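Putative methylthioribose-1-phosphate isomerase (Archaeoglobus fulgidus, PDB 1T5O) probably catalyses the interconversion of methylthioribose-1-phosphate and methylthioribulose-1-phosphate, an isomerisation step of methionine biosynthesis. Local coordinates at residues A[103-108]-A[116-121]; A[127-132]-A[159-164]; A[187-192]-A[212-217]. One frame throughout, in Å; residues are numbered along the deposited sequence.

Overall arrangement
The three contacts come one after another along the chain, each closing before the next opens. Interaction 1 joins the end of helix 92-105 to the early part of helix 111-141; interaction 2 uses the same long helix further on, where it meets the loop between strand 149-152 and helix 167-176. Their centres are about 21 Å apart, so helix 111-141 runs from a peripheral helical hairpin to the interior. Interaction 3 lies, centre to centre, about 25 Å from interaction 2 and about 43 Å from interaction 1, on the opposite side of the chain's centre from interaction 1, where loops leave the neighbouring parallel strands 182-186 and 208-212. Interactions 2 and 3 lie close to residues predicted to bind substrate, whereas interaction 1 is remote from them.

Interaction 1: residues A[103-108]-A[116-121]; sequences NAALKG and ELALRE
Two alanines set the spacing where helix 92-105 comes to its end and helix 111-141 passes beside it. The methyl groups of Ala105 and Ala118 lie alongside each other, CB to CB at 3.6 Å, and their CA atoms are 4.4 Å apart, a close approach that suits two small side chains. Ala105 also touches Leu77 of helix 70-85, so the small pair sits beside a third helix. Ala104, the residue before Ala105, sets its CB on the aliphatic part of Glu121, about one turn beyond Ala118, 3.8 Å from Glu121 CB. Glu121 CG stands anti to the backbone N (chi1 179°) and the chain then bends at chi2 (65°), so that CB and CG, not the carboxylate, face the methyl. The whole is an antiparallel helical (alpha-alpha) hairpin, with a short connection and a type I beta turn from Ala105 to Gly108 at the exit of the first helix. Leu117 reaches over the turn. Its CG lies anti to the carbonyl carbon (chi1 -71°) and its chi2 is extended, which brings CD1 within 3.5 Å of Ala104 O and 3.7 Å of Gly108 N. Both of those polar atoms are already engaged inside the turn region, Ala104 O by Lys107 N and Gly108 N by Ala105 O at 2.8 Å, while Lys74 NZ bonds to the carbonyl oxygens of Leu106 and Gly108.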
loop_
_atom_site.group_PDB
_atom_site.type_symbol
_atom_site.label_atom_id
_atom_site.label_comp_id
_atom_site.label_asym_id
_atom_site.label_seq_id
_atom_site.Cartn_x
_atom_site.Cartn_y
_atom_site.Cartn_z
ATOM N N ASN A 103 24.252 -22.769 -26.541
ATOM C CA ASN A 103 24.202 -24.130 -27.066
ATOM C C ASN A 103 24.043 -24.084 -28.581
ATOM O O ASN A 103 24.714 -24.817 -29.301
ATOM C CB ASN A 103 23.024 -24.899 -26.412
ATOM C CG ASN A 103 22.877 -26.344 -26.925
ATOM O OD1 ASN A 103 21.969 -26.653 -27.710
ATOM N ND2 ASN A 103 23.763 -27.224 -26.481
ATOM N N ALA A 104 23.167 -23.213 -29.067
ATOM C CA ALA A 104 22.928 -23.107 -30.509
ATOM C C ALA A 104 24.080 -22.473 -31.282
ATOM O O ALA A 104 24.474 -22.953 -32.360
ATOM C CB ALA A 104 21.643 -22.316 -30.776
ATOM N N ALA A 105 24.602 -21.381 -30.742
ATOM C CA ALA A 105 25.686 -20.665 -31.405
ATOM C C ALA A 105 26.934 -21.537 -31.529
ATOM O O ALA A 105 27.565 -21.581 -32.581
ATOM C CB ALA A 105 26.007 -19.376 -30.636
ATOM N N LEU A 106 27.283 -22.226 -30.450
ATOM C CA LEU A 106 28.459 -23.084 -30.451
ATOM C C LEU A 106 28.392 -24.163 -31.533
ATOM O O LEU A 106 29.405 -24.774 -31.868
ATOM C CB LEU A 106 28.638 -23.720 -29.075
ATOM C CG LEU A 106 29.004 -22.726 -27.970
ATOM C CD1 LEU A 106 29.280 -23.492 -26.692
ATOM C CD2 LEU A 106 30.225 -21.909 -28.370
ATOM N N LYS A 107 27.197 -24.388 -32.073
ATOM C CA LYS A 107 26.993 -25.379 -33.123
ATOM C C LYS A 107 27.519 -24.889 -34.478
ATOM O O LYS A 107 27.616 -25.664 -35.431
ATOM C CB LYS A 107 25.505 -25.719 -33.226
ATOM C CG LYS A 107 25.110 -26.994 -32.490
ATOM C CD LYS A 107 23.701 -26.903 -31.907
ATOM C CE LYS A 107 23.085 -28.293 -31.775
ATOM N NZ LYS A 107 21.782 -28.298 -31.046
ATOM N N GLY A 108 27.857 -23.604 -34.556
ATOM C CA GLY A 108 28.384 -23.051 -35.789
ATOM C C GLY A 108 29.838 -23.461 -35.986
ATOM O O GLY A 108 30.562 -23.703 -35.014
ATOM N N GLU A 116 25.074 -15.860 -36.712
ATOM C CA GLU A 116 23.699 -16.048 -37.167
ATOM C C GLU A 116 22.926 -17.010 -36.271
ATOM O O GLU A 116 21.777 -16.746 -35.919
ATOM C CB GLU A 116 23.671 -16.568 -38.621
ATOM C CG GLU A 116 22.420 -17.423 -38.993
ATOM C CD GLU A 116 21.075 -16.665 -38.925
ATOM O OE1 GLU A 116 20.889 -15.799 -38.025
ATOM O OE2 GLU A 116 20.183 -16.957 -39.767
ATOM N N LEU A 117 23.541 -18.130 -35.910
ATOM C CA LEU A 117 22.853 -19.099 -35.071
ATOM C C LEU A 117 22.491 -18.531 -33.702
ATOM O O LEU A 117 21.430 -18.860 -33.154
ATOM C CB LEU A 117 23.696 -20.362 -34.890
ATOM C CG LEU A 117 23.821 -21.242 -36.129
ATOM C CD1 LEU A 117 24.591 -22.505 -35.785
ATOM C CD2 LEU A 117 22.435 -21.562 -36.658
ATOM N N ALA A 118 23.373 -17.700 -33.144
ATOM C CA ALA A 118 23.108 -17.103 -31.841
ATOM C C ALA A 118 21.862 -16.244 -31.961
ATOM O O ALA A 118 20.893 -16.459 -31.234
ATOM C CB ALA A 118 24.297 -16.247 -31.375
ATOM N N LEU A 119 21.890 -15.295 -32.896
ATOM C CA LEU A 119 20.772 -14.384 -33.123
ATOM C C LEU A 119 19.474 -15.099 -33.471
ATOM O O LEU A 119 18.397 -14.717 -33.004
ATOM C CB LEU A 119 21.104 -13.383 -34.244
ATOM C CG LEU A 119 19.987 -12.384 -34.611
ATOM C CD1 LEU A 119 19.430 -11.700 -33.348
ATOM C CD2 LEU A 119 20.531 -11.335 -35.591
ATOM N N ARG A 120 19.576 -16.128 -34.299
ATOM C CA ARG A 120 18.406 -16.882 -34.718
ATOM C C ARG A 120 17.702 -17.608 -33.546
ATOM O O ARG A 120 16.471 -17.635 -33.476
ATOM C CB ARG A 120 18.819 -17.879 -35.799
ATOM C CG ARG A 120 17.722 -18.796 -36.257
ATOM C CD ARG A 120 18.107 -19.459 -37.572
ATOM N NE ARG A 120 17.249 -20.596 -37.891
ATOM C CZ ARG A 120 17.393 -21.340 -38.985
ATOM N NH1 ARG A 120 18.359 -21.054 -39.854
ATOM N NH2 ARG A 120 16.588 -22.378 -39.203
ATOM N N GLU A 121 18.479 -18.189 -32.638
ATOM C CA GLU A 121 17.905 -18.877 -31.485
ATOM C C GLU A 121 17.222 -17.839 -30.577
ATOM O O GLU A 121 16.104 -18.041 -30.115
ATOM C CB GLU A 121 19.005 -19.621 -30.721
ATOM C CG GLU A 121 18.545 -20.377 -29.463
ATOM C CD GLU A 121 17.596 -21.537 -29.760
ATOM O OE1 GLU A 121 17.356 -21.829 -30.953
ATOM O OE2 GLU A 121 17.087 -22.170 -28.797
#

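Interaction 2: residues A[127-132]-A[159-164]; sequences EEDVER and LATVDW
Polar and apolar contacts divide the work where helix 111-141 meets the loop 159-164. The polar link is one hydrogen bond from the backbone of the loop to a helix side chain: Val162 N donates to Asp129 OD1 over 2.9 Å, almost straight at 172°, and reaches the oxygen nearly along its C-O axis. Asp129 CG stands anti to the backbone N (chi1 178°), which extends the carboxylate from the helix toward the loop. The same oxygen lies 3.4 Å from Thr161 CB, the two side chains crossing at about a right angle. The hydroxyl of Thr161 is occupied by a bond to Gly157 O.

A salt bridge holds the other carboxylate oxygen. Arg132 NH1, one helical turn on, is 2.8 Å from Asp129 OD2, though the angle of its hydrogen bond is poor and the bond weak. The guanidinium folds back over its own helix, one face near Asp129 CA. The buried carboxylate thus has a partner on each oxygen, and the arginine would probably favour its ionised form. An alanine here lacks the carboxylate that meets Val162 N and Arg132 NH1, and would probably hold the loop less firmly to the helix.

The apolar part lies alongside. Val130 CG2 meets Val162 CG1 at 3.6 Å, the two valines crossing roughly perpendicularly, and also touches Asp163 CB at 3.9 Å, there lying side by side. Ala52 of helix 47-61 packs on Val162 as well.

The contact joins helix 111-141 to the loop that follows parallel strand 149-152 of the Rossmann-like sheet. In such folds the loops at the C-terminal strand ends commonly line the active site; consistent with this, the side chain of Thr161 lies about 6 Å from Gly46, predicted to bind substrate.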
loop_
_atom_site.group_PDB
_atom_site.type_symbol
_atom_site.label_atom_id
_atom_site.label_comp_id
_atom_site.label_asym_id
_atom_site.label_seq_id
_atom_site.Cartn_x
_atom_site.Cartn_y
_atom_site.Cartn_z
ATOM N N GLU A 127 10.009 -14.932 -30.133
ATOM C CA GLU A 127 8.812 -15.165 -30.936
ATOM C C GLU A 127 7.900 -16.189 -30.255
ATOM O O GLU A 127 6.667 -16.079 -30.290
ATOM C CB GLU A 127 9.224 -15.705 -32.306
ATOM C CG GLU A 127 8.077 -16.104 -33.191
ATOM C CD GLU A 127 7.256 -14.912 -33.636
ATOM O OE1 GLU A 127 7.674 -13.758 -33.380
ATOM O OE2 GLU A 127 6.195 -15.130 -34.248
ATOM N N GLU A 128 8.515 -17.221 -29.685
ATOM C CA GLU A 128 7.755 -18.246 -28.987
ATOM C C GLU A 128 7.082 -17.673 -27.744
ATOM O O GLU A 128 5.987 -18.085 -27.400
ATOM C CB GLU A 128 8.663 -19.400 -28.607
ATOM C CG GLU A 128 9.211 -20.116 -29.827
ATOM C CD GLU A 128 10.090 -21.286 -29.442
ATOM O OE1 GLU A 128 10.783 -21.195 -28.406
ATOM O OE2 GLU A 128 10.086 -22.285 -30.189
ATOM N N ASP A 129 7.730 -16.723 -27.063
ATOM C CA ASP A 129 7.086 -16.126 -25.895
ATOM C C ASP A 129 5.842 -15.357 -26.342
ATOM O O ASP A 129 4.780 -15.402 -25.701
ATOM C CB ASP A 129 8.009 -15.164 -25.156
ATOM C CG ASP A 129 7.307 -14.519 -23.964
ATOM O OD1 ASP A 129 7.277 -13.260 -23.872
ATOM O OD2 ASP A 129 6.767 -15.290 -23.122
ATOM N N VAL A 130 5.962 -14.630 -27.444
ATOM C CA VAL A 130 4.805 -13.866 -27.912
ATOM C C VAL A 130 3.661 -14.823 -28.263
ATOM O O VAL A 130 2.508 -14.603 -27.867
ATOM C CB VAL A 130 5.160 -12.997 -29.141
ATOM C CG1 VAL A 130 3.957 -12.156 -29.559
ATOM C CG2 VAL A 130 6.346 -12.081 -28.800
ATOM N N GLU A 131 3.983 -15.892 -28.986
ATOM C CA GLU A 131 2.967 -16.865 -29.390
ATOM C C GLU A 131 2.309 -17.524 -28.175
ATOM O O GLU A 131 1.092 -17.686 -28.147
ATOM C CB GLU A 131 3.573 -17.911 -30.362
ATOM C CG GLU A 131 4.752 -18.726 -29.864
ATOM C CD GLU A 131 5.437 -19.564 -30.985
ATOM O OE1 GLU A 131 5.848 -20.732 -30.709
ATOM O OE2 GLU A 131 5.566 -19.046 -32.126
ATOM N N ARG A 132 3.115 -17.885 -27.174
ATOM C CA ARG A 132 2.619 -18.476 -25.921
ATOM C C ARG A 132 1.605 -17.563 -25.201
ATOM O O ARG A 132 0.587 -18.025 -24.691
ATOM C CB ARG A 132 3.779 -18.722 -24.939
ATOM C CG ARG A 132 4.335 -20.122 -24.974
ATOM C CD ARG A 132 5.337 -20.419 -23.836
ATOM N NE ARG A 132 6.673 -19.860 -24.068
ATOM C CZ ARG A 132 7.118 -18.735 -23.512
ATOM N NH1 ARG A 132 6.336 -18.039 -22.681
ATOM N NH2 ARG A 132 8.343 -18.297 -23.783
ATOM N N LEU A 159 5.155 -5.440 -20.761
ATOM C CA LEU A 159 6.469 -4.946 -20.405
ATOM C C LEU A 159 7.255 -6.084 -19.733
ATOM O O LEU A 159 8.473 -6.192 -19.912
ATOM C CB LEU A 159 6.353 -3.720 -19.483
ATOM C CG LEU A 159 5.814 -2.461 -20.188
ATOM C CD1 LEU A 159 5.557 -1.346 -19.170
ATOM C CD2 LEU A 159 6.804 -2.002 -21.260
ATOM N N ALA A 160 6.529 -6.958 -19.020
ATOM C CA ALA A 160 7.096 -8.097 -18.297
ATOM C C ALA A 160 7.370 -9.311 -19.207
ATOM O O ALA A 160 7.983 -10.308 -18.785
ATOM C CB ALA A 160 6.147 -8.496 -17.168
ATOM N N THR A 161 6.888 -9.249 -20.441
ATOM C CA THR A 161 7.117 -10.331 -21.376
ATOM C C THR A 161 7.709 -9.679 -22.612
ATOM O O THR A 161 8.034 -8.492 -22.567
ATOM C CB THR A 161 5.799 -11.059 -21.702
ATOM O OG1 THR A 161 4.844 -10.126 -22.219
ATOM C CG2 THR A 161 5.232 -11.698 -20.446
ATOM N N VAL A 162 7.871 -10.428 -23.699
ATOM C CA VAL A 162 8.399 -9.833 -24.936
ATOM C C VAL A 162 7.273 -8.978 -25.514
ATOM O O VAL A 162 7.501 -7.851 -25.989
ATOM C CB VAL A 162 8.830 -10.911 -25.958
ATOM C CG1 VAL A 162 9.121 -10.268 -27.299
ATOM C CG2 VAL A 162 10.085 -11.631 -25.457
ATOM N N ASP A 163 6.055 -9.520 -25.458
ATOM C CA ASP A 163 4.868 -8.807 -25.913
ATOM C C ASP A 163 3.558 -9.495 -25.447
ATOM O O ASP A 163 3.557 -10.664 -25.041
ATOM C CB ASP A 163 4.885 -8.678 -27.448
ATOM C CG ASP A 163 4.077 -7.478 -27.954
ATOM O OD1 ASP A 163 3.625 -6.654 -27.127
ATOM O OD2 ASP A 163 3.907 -7.352 -29.194
ATOM N N TRP A 164 2.463 -8.742 -25.517
ATOM C CA TRP A 164 1.106 -9.187 -25.176
ATOM C C TRP A 164 0.805 -9.311 -23.686
ATOM O O TRP A 164 -0.200 -8.780 -23.203
ATOM C CB TRP A 164 0.781 -10.515 -25.872
ATOM C CG TRP A 164 -0.707 -10.698 -26.078
ATOM C CD1 TRP A 164 -1.538 -11.568 -25.417
ATOM C CD2 TRP A 164 -1.536 -9.988 -27.018
ATOM N NE1 TRP A 164 -2.825 -11.442 -25.892
ATOM C CE2 TRP A 164 -2.845 -10.480 -26.876
ATOM C CE3 TRP A 164 -1.285 -8.982 -27.974
ATOM C CZ2 TRP A 164 -3.912 -10.003 -27.655
ATOM C CZ3 TRP A 164 -2.345 -8.507 -28.746
ATOM C CH2 TRP A 164 -3.641 -9.021 -28.581
#

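Interaction 3: residues A[187-192]-A[212-217]; sequences ETRPLN and ITDSMV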
loop_
_atom_site.group_PDB
_atom_site.type_symbol
_atom_site.label_atom_id
_atom_site.label_comp_id
_atom_site.label_asym_id
_atom_site.label_seq_id
_atom_site.Cartn_x
_atom_site.Cartn_y
_atom_site.Cartn_z
ATOM N N GLU A 187 -1.797 -0.164 -7.114
ATOM C CA GLU A 187 -0.513 0.500 -7.311
ATOM C C GLU A 187 0.653 -0.447 -7.098
ATOM O O GLU A 187 1.679 -0.302 -7.745
ATOM C CB GLU A 187 -0.381 1.749 -6.421
ATOM C CG GLU A 187 -0.053 1.467 -4.972
ATOM C CD GLU A 187 0.153 2.746 -4.150
ATOM O OE1 GLU A 187 0.648 3.759 -4.703
ATOM O OE2 GLU A 187 -0.160 2.721 -2.936
ATOM N N THR A 188 0.465 -1.426 -6.214
ATOM C CA THR A 188 1.456 -2.456 -5.905
ATOM C C THR A 188 2.719 -1.946 -5.186
ATOM O O THR A 188 3.789 -1.825 -5.780
ATOM C CB THR A 188 1.874 -3.247 -7.202
ATOM O OG1 THR A 188 0.691 -3.670 -7.898
ATOM C CG2 THR A 188 2.719 -4.499 -6.837
ATOM N N ARG A 189 2.587 -1.656 -3.898
ATOM C CA ARG A 189 3.730 -1.198 -3.103
ATOM C C ARG A 189 4.715 -2.367 -2.892
ATOM O O ARG A 189 4.337 -3.507 -3.057
ATOM C CB ARG A 189 3.225 -0.659 -1.764
ATOM C CG ARG A 189 2.446 0.652 -1.928
ATOM C CD ARG A 189 3.394 1.756 -2.266
ATOM N NE ARG A 189 4.272 2.025 -1.124
ATOM C CZ ARG A 189 5.418 2.693 -1.199
ATOM N NH1 ARG A 189 5.848 3.165 -2.369
ATOM N NH2 ARG A 189 6.134 2.896 -0.101
ATOM N N PRO A 190 5.988 -2.086 -2.562
ATOM C CA PRO A 190 6.569 -0.747 -2.385
ATOM C C PRO A 190 7.257 -0.186 -3.647
ATOM O O PRO A 190 7.766 0.931 -3.614
ATOM C CB PRO A 190 7.572 -0.963 -1.255
ATOM C CG PRO A 190 8.154 -2.289 -1.635
ATOM C CD PRO A 190 6.890 -3.109 -1.993
ATOM N N LEU A 191 7.278 -0.946 -4.745
ATOM C CA LEU A 191 7.933 -0.479 -5.968
ATOM C C LEU A 191 7.000 0.116 -7.004
ATOM O O LEU A 191 7.460 0.612 -8.032
ATOM C CB LEU A 191 8.737 -1.623 -6.607
ATOM C CG LEU A 191 10.263 -1.477 -6.585
ATOM C CD1 LEU A 191 10.720 -0.826 -5.287
ATOM C CD2 LEU A 191 10.922 -2.848 -6.778
ATOM N N ASN A 192 5.695 0.053 -6.740
ATOM C CA ASN A 192 4.666 0.614 -7.623
ATOM C C ASN A 192 4.638 0.156 -9.074
ATOM O O ASN A 192 4.459 0.976 -10.000
ATOM C CB ASN A 192 4.737 2.139 -7.618
ATOM C CG ASN A 192 4.240 2.728 -6.327
ATOM O OD1 ASN A 192 4.882 2.583 -5.267
ATOM N ND2 ASN A 192 3.080 3.377 -6.387
ATOM N N ILE A 212 -5.819 2.401 -7.959
ATOM C CA ILE A 212 -6.240 2.421 -6.547
ATOM C C ILE A 212 -5.071 1.948 -5.741
ATOM O O ILE A 212 -4.119 1.405 -6.299
ATOM C CB ILE A 212 -7.395 1.426 -6.232
ATOM C CG1 ILE A 212 -6.993 -0.032 -6.573
ATOM C CG2 ILE A 212 -8.622 1.808 -6.992
ATOM C CD1 ILE A 212 -8.033 -1.068 -6.070
ATOM N N THR A 213 -5.125 2.179 -4.432
ATOM C CA THR A 213 -4.072 1.702 -3.560
ATOM C C THR A 213 -4.341 0.180 -3.383
ATOM O O THR A 213 -5.453 -0.302 -3.667
ATOM C CB THR A 213 -4.163 2.462 -2.207
ATOM O OG1 THR A 213 -2.973 2.264 -1.466
ATOM C CG2 THR A 213 -5.305 1.978 -1.412
ATOM N N ASP A 214 -3.349 -0.578 -2.929
ATOM C CA ASP A 214 -3.547 -2.025 -2.713
ATOM C C ASP A 214 -4.606 -2.298 -1.650
ATOM O O ASP A 214 -5.414 -3.234 -1.769
ATOM C CB ASP A 214 -2.219 -2.698 -2.281
ATOM C CG ASP A 214 -1.084 -2.364 -3.213
ATOM O OD1 ASP A 214 -1.344 -2.309 -4.427
ATOM O OD2 ASP A 214 0.058 -2.166 -2.739
ATOM N N SER A 215 -4.605 -1.461 -0.621
ATOM C CA SER A 215 -5.539 -1.584 0.481
ATOM C C SER A 215 -6.991 -1.346 0.049
ATOM O O SER A 215 -7.930 -1.742 0.765
ATOM C CB SER A 215 -5.184 -0.574 1.580
ATOM O OG SER A 215 -5.544 0.740 1.145
ATOM N N MET A 216 -7.192 -0.692 -1.097
ATOM C CA MET A 216 -8.556 -0.415 -1.570
ATOM C C MET A 216 -9.210 -1.632 -2.194
ATOM O O MET A 216 -10.355 -1.562 -2.633
ATOM C CB MET A 216 -8.569 0.742 -2.591
ATOM C CG MET A 216 -8.495 2.117 -1.954
ATOM S SD MET A 216 -7.947 3.391 -3.122
ATOM C CE MET A 216 -7.454 4.690 -2.015
ATOM N N VAL A 217 -8.503 -2.751 -2.247
ATOM C CA VAL A 217 -9.095 -3.950 -2.813
ATOM C C VAL A 217 -10.362 -4.304 -2.020
ATOM O O VAL A 217 -11.312 -4.820 -2.577
ATOM C CB VAL A 217 -8.111 -5.156 -2.754
ATOM C CG1 VAL A 217 -8.763 -6.396 -3.372
ATOM C CG2 VAL A 217 -6.844 -4.806 -3.550
HETATM O O HOH W 1 -0.696 0.507 -1.986
#
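Asp214 turns both carboxylate oxygens to the backbone of Thr188 and Arg189 in the loop 187-192, and each takes an N-H group there. Its CG lies anti to the carbonyl carbon (chi1 -51°), which swings the group across to the other loop. OD1 accepts from Thr188 N at 2.7 Å and OD2 from Arg189 N at 2.8 Å, each through the syn lone pair; the second bond is the straighter, at 172°. A two-pronged grip of this kind fixes the rotation of the carboxylate and ties down two successive peptide N-H groups.

Glu187 crosses Asp214 at about a right angle, their carboxylate planes 62° apart. Between these like charges sits a water, which donates to Glu187 OE2 at 2.5 Å, weakly to Asp214 OD2, and accepts from Asp214 N; it probably eases their repulsion. Glu187 N bonds to Ile212 O at 2.9 Å, continuing the pairing of the adjacent parallel strands 182-186 and 208-212, so the contact lies at the C-terminal ends of the parallel strands of the Rossmann-like sheet, where such folds place their active sites. Thr188, bonded through OG1 to Cys186 O and Cys154 N, has its side chain about 4 Å from those of Gln193 and Lys244, both predicted to bind substrate.

Arg189 bends at chi2 and chi3, so its guanidinium folds back, one face over Pro190 CB, with NH1 donating in plane to Asn192 OD1 at 3.1 Å. Asn192 ND2 in turn meets Glu187 OE1 from above the carboxylate plane. Across the dimer interface, Glu187 forms a salt bridge with Arg189 of the second subunit, and Arg189 with Glu187 of that subunit.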